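Local atomic coordinates of nucleoside diphosphate kinase (Encephalitozoon cuniculi, PDB entry 3MPD), a protein that transfers the gamma phosphate of ATP to nucleoside diphosphates, probably by a ping-pong mechanism through a phosphohistidine intermediate, and so supplies nucleoside triphosphates other than ATP. Residues F9-P14 / E67-G72; G103-D108 / N116-S121. One frame throughout, in Å; residues are numbered along the deposited sequence.

Interactions 1 and 2 each include one of two neighbouring antiparallel strands, 7-12 and 118-120, and illustrate how a single site can draw on different chemistry. In interaction 1 the end of strand 7-12 and the start of helix 14-18 meet the last turn of helix 62-69; the contact is partly buried, with no hydrogen bond across it, and rests on methionines and a proline. Interaction 2 is more deeply buried and joins helix 105-109 to the residues leading into and forming strand 118-120, adding arginine hydrogen bonds and a planar stack to its isoleucine packing. The two meet where Lys13 bonds Asn116 and where Met11 O accepts from His119 N.

Interaction 1: F9-P14 / E67-G72; sequences FIMIKP and EDMMSG
Pro14 packs against the end of helix 62-69, and the first group it meets there is the carbonyl of Asp68, whose O is 3.9 Å from Pro14 CG. The next residue, Met69, carries most of the contact. Its side chain folds back at both chi2 (-66°) and chi3 (-69°), which brings sulfur and methyl over the other segment even though the chain does not leave its backbone in that direction. Met69 SD sits 3.8 Å from Pro14 CD. The Met69 side chain crosses that of Lys13 at about a right angle, with Met69 SD 3.7 Å from Lys13 CD, so one sulfur covers both the proline ring and the aliphatic part of the lysine. The methyl goes further and meets Met11 tip to tip. Met11 comes from the strand with CG anti to the backbone N (chi1 178°), and Met11 CE lies only 3.4 Å from Met69 CE, tighter than ordinary van der Waals contact. Helix 46-52 adds Leu49 against Met69. Beyond the helix, Ser71 OG touches Pro14 CB at 3.6 Å. Gly72, which leaves the helical conformation with positive phi, sets its O 3.6 Å from Pro14 CG; Met69 O is almost as near the same carbon. Three carbonyl oxygens thus gather at Pro14 CG, in carbon-oxygen contacts, not hydrogen bonds. The amine NZ of Lys13 bonds Asn116 OD1, and Met11 also packs on His119. Here a helix end covers the exit of the first strand of an antiparallel ferredoxin-like sheet, strand order 2-3-1-4, the fold of nucleoside diphosphate kinases, beside Lys13, an ATP-binding position by similarity, and near His119, the phosphohistidine position by similarity.

Interaction 2: G103-D108 / N116-S121; sequences GTIRGD and NIIHGS
Arg106 grips two carbonyls of segment 116-121, two residues apart, with one guanidinium. NE donates to Asn116 O at 3.0 Å, with the acceptor in the guanidinium plane and the N-H...O angle at 157°; NH2 reaches Ile118 O at 2.7 Å, tilted 21° from that plane. The Asn116 amide stacks on the guanidinium, their planes 11° apart, with ND2 3.0 Å above one face toward its rim; ND2 and the guanidinium nitrogens, all donors, do not bond one another. ND2 is hydrogen-bonded to Thr95 O, and OD1 to Lys13 NZ. A water accepts from both Arg106 NH2 and Gly120 N, extending the link one residue past His119.

Beside this polar layer, Ile105 CG2 meets Ile117 CG2 at 3.6 Å, and Ile105 CD1 meets Ile118 CD1 at 3.9 Å. These methyls join helix 105-109 to strand 118-120, outermost in the ferredoxin-like sheet of this chain, with helix 22-32 touching all three isoleucines. By similarity Arg106 and Asn116 bind ATP and His119 is the phosphohistidine; His119 leaves the backbone on the side away from helix 105-109, its NE2 hydrogen-bonded to Glu130 OE1.

Further out, Ile118 N makes a weak bond back to Asn116 O, the oxygen Arg106 already uses. On the helix side, Thr104 is the N-cap: its OG1 accepts from Gly107 N at 2.9 Å, while Asp108 OD1 takes Gly103 N and OD2 pairs with Arg28.

Interaction 1: F9-P14 / E67-G72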
ATOM      1  N   PHE A   9      -9.565   1.487 -10.129  1.00 26.14           N
ATOM      2  CA  PHE A   9      -8.952   2.446  -9.234  1.00 25.21           C
ATOM      3  C   PHE A   9      -9.632   2.364  -7.885  1.00 24.60           C
ATOM      4  O   PHE A   9     -10.846   2.491  -7.786  1.00 24.34           O
ATOM      5  CB  PHE A   9      -9.039   3.872  -9.801  1.00 26.41           C
ATOM      6  CG  PHE A   9      -8.410   4.896  -8.916  1.00 25.93           C
ATOM      7  CD1 PHE A   9      -7.026   4.933  -8.763  1.00 24.22           C
ATOM      8  CD2 PHE A   9      -9.201   5.794  -8.207  1.00 25.68           C
ATOM      9  CE1 PHE A   9      -6.422   5.846  -7.917  1.00 26.73           C
ATOM     10  CE2 PHE A   9      -8.612   6.740  -7.366  1.00 29.71           C
ATOM     11  CZ  PHE A   9      -7.216   6.757  -7.209  1.00 26.76           C
ATOM     12  N   ILE A  10      -8.837   2.136  -6.851  1.00 24.55           N
ATOM     13  CA  ILE A  10      -9.361   1.951  -5.496  1.00 23.76           C
ATOM     14  C   ILE A  10      -8.659   2.962  -4.605  1.00 23.78           C
ATOM     15  O   ILE A  10      -7.432   2.979  -4.533  1.00 24.57           O
ATOM     16  CB  ILE A  10      -9.050   0.551  -4.949  1.00 22.41           C
ATOM     17  CG1 ILE A  10      -9.546  -0.564  -5.902  1.00 22.54           C
ATOM     18  CG2 ILE A  10      -9.620   0.372  -3.517  1.00 23.54           C
ATOM     19  CD1 ILE A  10     -11.112  -0.619  -6.138  1.00 21.69           C
ATOM     20  N   MET A  11      -9.432   3.759  -3.878  1.00 23.67           N
ATOM     21  CA  MET A  11      -8.832   4.784  -3.043  1.00 22.69           C
ATOM     22  C   MET A  11      -9.418   4.720  -1.650  1.00 21.97           C
ATOM     23  O   MET A  11     -10.645   4.837  -1.474  1.00 22.14           O
ATOM     24  CB  MET A  11      -9.050   6.162  -3.687  1.00 23.97           C
ATOM     25  CG  MET A  11      -8.514   7.333  -2.888  1.00 25.67           C
ATOM     26  SD  MET A  11      -8.690   8.888  -3.818  1.00 30.86           S
ATOM     27  CE  MET A  11     -10.442   8.928  -4.215  1.00 30.87           C
ATOM     28  N   ILE A  12      -8.545   4.530  -0.664  1.00 20.85           N
ATOM     29  CA  ILE A  12      -8.969   4.559   0.736  1.00 20.25           C
ATOM     30  C   ILE A  12      -9.122   6.018   1.160  1.00 21.62           C
ATOM     31  O   ILE A  12      -8.151   6.799   1.061  1.00 22.32           O
ATOM     32  CB  ILE A  12      -7.982   3.833   1.673  1.00 20.12           C
ATOM     33  CG1 ILE A  12      -7.752   2.397   1.190  1.00 18.70           C
ATOM     34  CG2 ILE A  12      -8.466   3.918   3.175  1.00 17.89           C
ATOM     35  CD1 ILE A  12      -6.815   1.568   2.119  1.00 19.86           C
ATOM     36  N   LYS A  13     -10.323   6.361   1.643  1.00 20.75           N
ATOM     37  CA  LYS A  13     -10.686   7.763   1.949  1.00 21.62           C
ATOM     38  C   LYS A  13     -10.023   8.194   3.253  1.00 21.74           C
ATOM     39  O   LYS A  13      -9.685   7.330   4.083  1.00 21.45           O
ATOM     40  CB  LYS A  13     -12.223   7.900   2.030  1.00 21.11           C
ATOM     41  CG  LYS A  13     -12.916   7.548   0.701  1.00 20.66           C
ATOM     42  CD  LYS A  13     -14.360   8.041   0.650  1.00 22.31           C
ATOM     43  CE  LYS A  13     -14.885   7.914  -0.787  1.00 22.71           C
ATOM     44  NZ  LYS A  13     -16.369   8.063  -0.761  1.00 21.90           N
ATOM     45  N   PRO A  14      -9.843   9.514   3.454  1.00 22.98           N
ATOM     46  CA  PRO A  14      -8.975  10.014   4.531  1.00 22.71           C
ATOM     47  C   PRO A  14      -9.324   9.492   5.924  1.00 22.22           C
ATOM     48  O   PRO A  14      -8.434   9.187   6.693  1.00 20.79           O
ATOM     49  CB  PRO A  14      -9.192  11.549   4.479  1.00 24.07           C
ATOM     50  CG  PRO A  14      -9.609  11.823   3.075  1.00 24.11           C
ATOM     51  CD  PRO A  14     -10.452  10.632   2.679  1.00 23.68           C
ATOM     52  N   GLU A  67     -14.855  18.684   0.131  1.00 41.12           N
ATOM     53  CA  GLU A  67     -14.164  19.101   1.351  1.00 43.23           C
ATOM     54  C   GLU A  67     -13.799  17.905   2.212  1.00 41.59           C
ATOM     55  O   GLU A  67     -12.679  17.836   2.726  1.00 41.59           O
ATOM     56  CB  GLU A  67     -15.059  20.031   2.161  1.00 45.52           C
ATOM     57  CG  GLU A  67     -14.402  21.333   2.624  1.00 51.99           C
ATOM     58  CD  GLU A  67     -14.293  22.371   1.504  1.00 58.66           C
ATOM     59  OE1 GLU A  67     -15.067  23.370   1.502  1.00 61.02           O
ATOM     60  OE2 GLU A  67     -13.424  22.174   0.621  1.00 60.09           O
ATOM     61  N   ASP A  68     -14.750  16.980   2.362  1.00 40.11           N
ATOM     62  CA  ASP A  68     -14.547  15.736   3.099  1.00 39.46           C
ATOM     63  C   ASP A  68     -13.364  14.930   2.551  1.00 37.84           C
ATOM     64  O   ASP A  68     -12.663  14.248   3.313  1.00 37.94           O
ATOM     65  CB  ASP A  68     -15.810  14.852   3.063  1.00 38.89           C
ATOM     66  CG  ASP A  68     -16.937  15.359   3.984  1.00 43.22           C
ATOM     67  OD1 ASP A  68     -16.683  16.180   4.907  1.00 46.47           O
ATOM     68  OD2 ASP A  68     -18.097  14.915   3.776  1.00 45.87           O
ATOM     69  N   MET A  69     -13.153  14.984   1.237  1.00 36.61           N
ATOM     70  CA  MET A  69     -12.076  14.205   0.626  1.00 34.96           C
ATOM     71  C   MET A  69     -10.742  14.939   0.755  1.00 35.58           C
ATOM     72  O   MET A  69      -9.704  14.375   0.442  1.00 34.41           O
ATOM     73  CB  MET A  69     -12.391  13.857  -0.833  1.00 34.17           C
ATOM     74  CG  MET A  69     -13.378  12.705  -0.981  1.00 33.06           C
ATOM     75  SD  MET A  69     -12.655  11.166  -0.386  1.00 32.05           S
ATOM     76  CE  MET A  69     -11.410  10.887  -1.631  1.00 29.82           C
ATOM     77  N   MET A  70     -10.773  16.180   1.240  1.00 36.50           N
ATOM     78  CA  MET A  70      -9.549  16.972   1.392  1.00 37.83           C
ATOM     79  C   MET A  70      -8.951  16.975   2.809  1.00 37.25           C
ATOM     80  O   MET A  70      -7.910  17.612   3.038  1.00 38.38           O
ATOM     81  CB  MET A  70      -9.790  18.408   0.926  1.00 40.75           C
ATOM     82  CG  MET A  70      -9.321  18.695  -0.490  1.00 42.61           C
ATOM     83  SD  MET A  70     -10.274  20.075  -1.082  1.00 54.53           S
ATOM     84  CE  MET A  70      -9.550  21.467  -0.192  1.00 55.29           C
ATOM     85  N   SER A  71      -9.585  16.255   3.733  1.00 34.79           N
ATOM     86  CA  SER A  71      -9.283  16.330   5.168  1.00 34.59           C
ATOM     87  C   SER A  71      -8.040  15.530   5.573  1.00 33.62           C
ATOM     88  O   SER A  71      -7.680  15.471   6.760  1.00 33.87           O
ATOM     89  CB  SER A  71     -10.498  15.884   6.004  1.00 33.97           C
ATOM     90  OG  SER A  71     -10.761  14.470   5.879  1.00 33.27           O
ATOM     91  N   GLY A  72      -7.386  14.904   4.601  1.00 31.77           N
ATOM     92  CA  GLY A  72      -6.194  14.135   4.907  1.00 29.78           C
ATOM     93  C   GLY A  72      -5.727  13.227   3.795  1.00 28.25           C
ATOM     94  O   GLY A  72      -6.330  13.168   2.718  1.00 27.94           O
TER

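Interaction 2: G103-D108 / N116-S121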
ATOM      1  N   GLY A 103     -20.374  -8.103   5.547  1.00 18.79           N
ATOM      2  CA  GLY A 103     -19.309  -8.807   4.824  1.00 18.94           C
ATOM      3  C   GLY A 103     -18.644  -7.920   3.771  1.00 19.02           C
ATOM      4  O   GLY A 103     -17.535  -8.217   3.355  1.00 19.89           O
ATOM      5  N   THR A 104     -19.296  -6.829   3.338  1.00 18.70           N
ATOM      6  CA  THR A 104     -18.624  -5.842   2.452  1.00 17.14           C
ATOM      7  C   THR A 104     -17.834  -4.855   3.300  1.00 16.56           C
ATOM      8  O   THR A 104     -18.056  -4.733   4.503  1.00 18.28           O
ATOM      9  CB  THR A 104     -19.633  -5.031   1.559  1.00 18.27           C
ATOM     10  OG1 THR A 104     -20.518  -4.246   2.373  1.00 17.31           O
ATOM     11  CG2 THR A 104     -20.472  -5.970   0.639  1.00 16.37           C
ATOM     12  N   ILE A 105     -16.923  -4.126   2.677  1.00 16.39           N
ATOM     13  CA  ILE A 105     -16.157  -3.107   3.353  1.00 16.28           C
ATOM     14  C   ILE A 105     -17.060  -2.060   4.013  1.00 16.42           C
ATOM     15  O   ILE A 105     -16.890  -1.752   5.177  1.00 16.06           O
ATOM     16  CB  ILE A 105     -15.160  -2.455   2.372  1.00 15.65           C
ATOM     17  CG1 ILE A 105     -14.059  -3.482   2.040  1.00 17.07           C
ATOM     18  CG2 ILE A 105     -14.521  -1.235   2.999  1.00 14.68           C
ATOM     19  CD1 ILE A 105     -13.205  -3.071   0.813  1.00 16.75           C
ATOM     20  N   ARG A 106     -18.015  -1.527   3.253  1.00 15.85           N
ATOM     21  CA  ARG A 106     -18.938  -0.516   3.807  1.00 16.87           C
ATOM     22  C   ARG A 106     -19.902  -1.123   4.815  1.00 17.13           C
ATOM     23  O   ARG A 106     -20.210  -0.507   5.829  1.00 17.31           O
ATOM     24  CB  ARG A 106     -19.705   0.209   2.689  1.00 15.97           C
ATOM     25  CG  ARG A 106     -18.757   1.111   1.877  1.00 16.77           C
ATOM     26  CD  ARG A 106     -19.403   1.677   0.611  1.00 17.45           C
ATOM     27  NE  ARG A 106     -18.505   2.645  -0.057  1.00 17.13           N
ATOM     28  CZ  ARG A 106     -18.653   2.993  -1.327  1.00 19.25           C
ATOM     29  NH1 ARG A 106     -19.629   2.459  -2.044  1.00 17.88           N
ATOM     30  NH2 ARG A 106     -17.832   3.863  -1.890  1.00 21.44           N
ATOM     31  N   GLY A 107     -20.375  -2.337   4.540  1.00 17.10           N
ATOM     32  CA  GLY A 107     -21.254  -2.998   5.502  1.00 17.46           C
ATOM     33  C   GLY A 107     -20.610  -3.273   6.867  1.00 17.26           C
ATOM     34  O   GLY A 107     -21.289  -3.233   7.900  1.00 17.47           O
ATOM     35  N   ASP A 108     -19.328  -3.623   6.860  1.00 15.52           N
ATOM     36  CA  ASP A 108     -18.622  -4.020   8.096  1.00 16.56           C
ATOM     37  C   ASP A 108     -18.042  -2.825   8.884  1.00 16.97           C
ATOM     38  O   ASP A 108     -17.960  -2.871  10.110  1.00 17.80           O
ATOM     39  CB  ASP A 108     -17.478  -4.996   7.774  1.00 14.72           C
ATOM     40  CG  ASP A 108     -17.982  -6.384   7.323  1.00 19.68           C
ATOM     41  OD1 ASP A 108     -19.169  -6.753   7.549  1.00 20.05           O
ATOM     42  OD2 ASP A 108     -17.178  -7.108   6.731  1.00 18.29           O
ATOM     43  N   ASN A 116     -17.766   6.731   3.754  1.00 22.30           N
ATOM     44  CA  ASN A 116     -18.054   5.350   3.416  1.00 20.87           C
ATOM     45  C   ASN A 116     -16.765   4.624   2.972  1.00 19.10           C
ATOM     46  O   ASN A 116     -16.825   3.792   2.107  1.00 19.27           O
ATOM     47  CB  ASN A 116     -19.165   5.270   2.380  1.00 20.66           C
ATOM     48  CG  ASN A 116     -18.784   5.891   1.044  1.00 21.21           C
ATOM     49  OD1 ASN A 116     -17.717   6.502   0.878  1.00 21.97           O
ATOM     50  ND2 ASN A 116     -19.663   5.711   0.068  1.00 21.69           N
ATOM     51  N   ILE A 117     -15.631   5.017   3.564  1.00 18.50           N
ATOM     52  CA  ILE A 117     -14.387   4.200   3.708  1.00 17.85           C
ATOM     53  C   ILE A 117     -13.443   4.246   2.500  1.00 18.62           C
ATOM     54  O   ILE A 117     -12.214   4.256   2.659  1.00 18.84           O
ATOM     55  CB  ILE A 117     -14.681   2.697   4.035  1.00 16.64           C
ATOM     56  CG1 ILE A 117     -15.663   2.545   5.213  1.00 17.77           C
ATOM     57  CG2 ILE A 117     -13.374   1.911   4.274  1.00 16.13           C
ATOM     58  CD1 ILE A 117     -15.168   3.220   6.531  1.00 19.15           C
ATOM     59  N   ILE A 118     -14.021   4.183   1.299  1.00 18.72           N
ATOM     60  CA  ILE A 118     -13.271   3.782   0.121  1.00 19.28           C
ATOM     61  C   ILE A 118     -14.030   4.221  -1.134  1.00 21.12           C
ATOM     62  O   ILE A 118     -15.276   4.362  -1.128  1.00 22.29           O
ATOM     63  CB  ILE A 118     -13.045   2.199   0.124  1.00 19.06           C
ATOM     64  CG1 ILE A 118     -12.057   1.734  -0.943  1.00 18.62           C
ATOM     65  CG2 ILE A 118     -14.382   1.435   0.028  1.00 17.18           C
ATOM     66  CD1 ILE A 118     -11.763   0.164  -0.809  1.00 16.81           C
ATOM     67  N   HIS A 119     -13.281   4.486  -2.197  1.00 21.53           N
ATOM     68  CA  HIS A 119     -13.858   4.680  -3.504  1.00 22.56           C
ATOM     69  C   HIS A 119     -13.396   3.546  -4.400  1.00 22.10           C
ATOM     70  O   HIS A 119     -12.208   3.210  -4.381  1.00 21.67           O
ATOM     71  CB  HIS A 119     -13.319   5.979  -4.106  1.00 24.82           C
ATOM     72  CG  HIS A 119     -13.522   6.059  -5.582  1.00 27.67           C
ATOM     73  ND1 HIS A 119     -14.701   6.502  -6.146  1.00 31.26           N
ATOM     74  CD2 HIS A 119     -12.711   5.719  -6.614  1.00 29.37           C
ATOM     75  CE1 HIS A 119     -14.608   6.434  -7.461  1.00 30.36           C
ATOM     76  NE2 HIS A 119     -13.407   5.971  -7.770  1.00 31.55           N
ATOM     77  N   GLY A 120     -14.287   2.975  -5.220  1.00 22.06           N
ATOM     78  CA  GLY A 120     -13.827   2.084  -6.296  1.00 21.44           C
ATOM     79  C   GLY A 120     -14.481   2.506  -7.595  1.00 24.08           C
ATOM     80  O   GLY A 120     -15.636   2.932  -7.578  1.00 22.83           O
ATOM     81  N   SER A 121     -13.767   2.395  -8.723  1.00 24.47           N
ATOM     82  CA  SER A 121     -14.354   2.784 -10.019  1.00 26.71           C
ATOM     83  C   SER A 121     -15.695   2.089 -10.293  1.00 27.59           C
ATOM     84  O   SER A 121     -15.888   0.950  -9.910  1.00 26.80           O
ATOM     85  CB  SER A 121     -13.389   2.481 -11.178  1.00 27.04           C
ATOM     86  OG  SER A 121     -12.116   3.036 -10.935  1.00 26.21           O
TER
HETATM   87  O   HOH W   1     -17.152   3.821  -4.644  1.00 15.70           O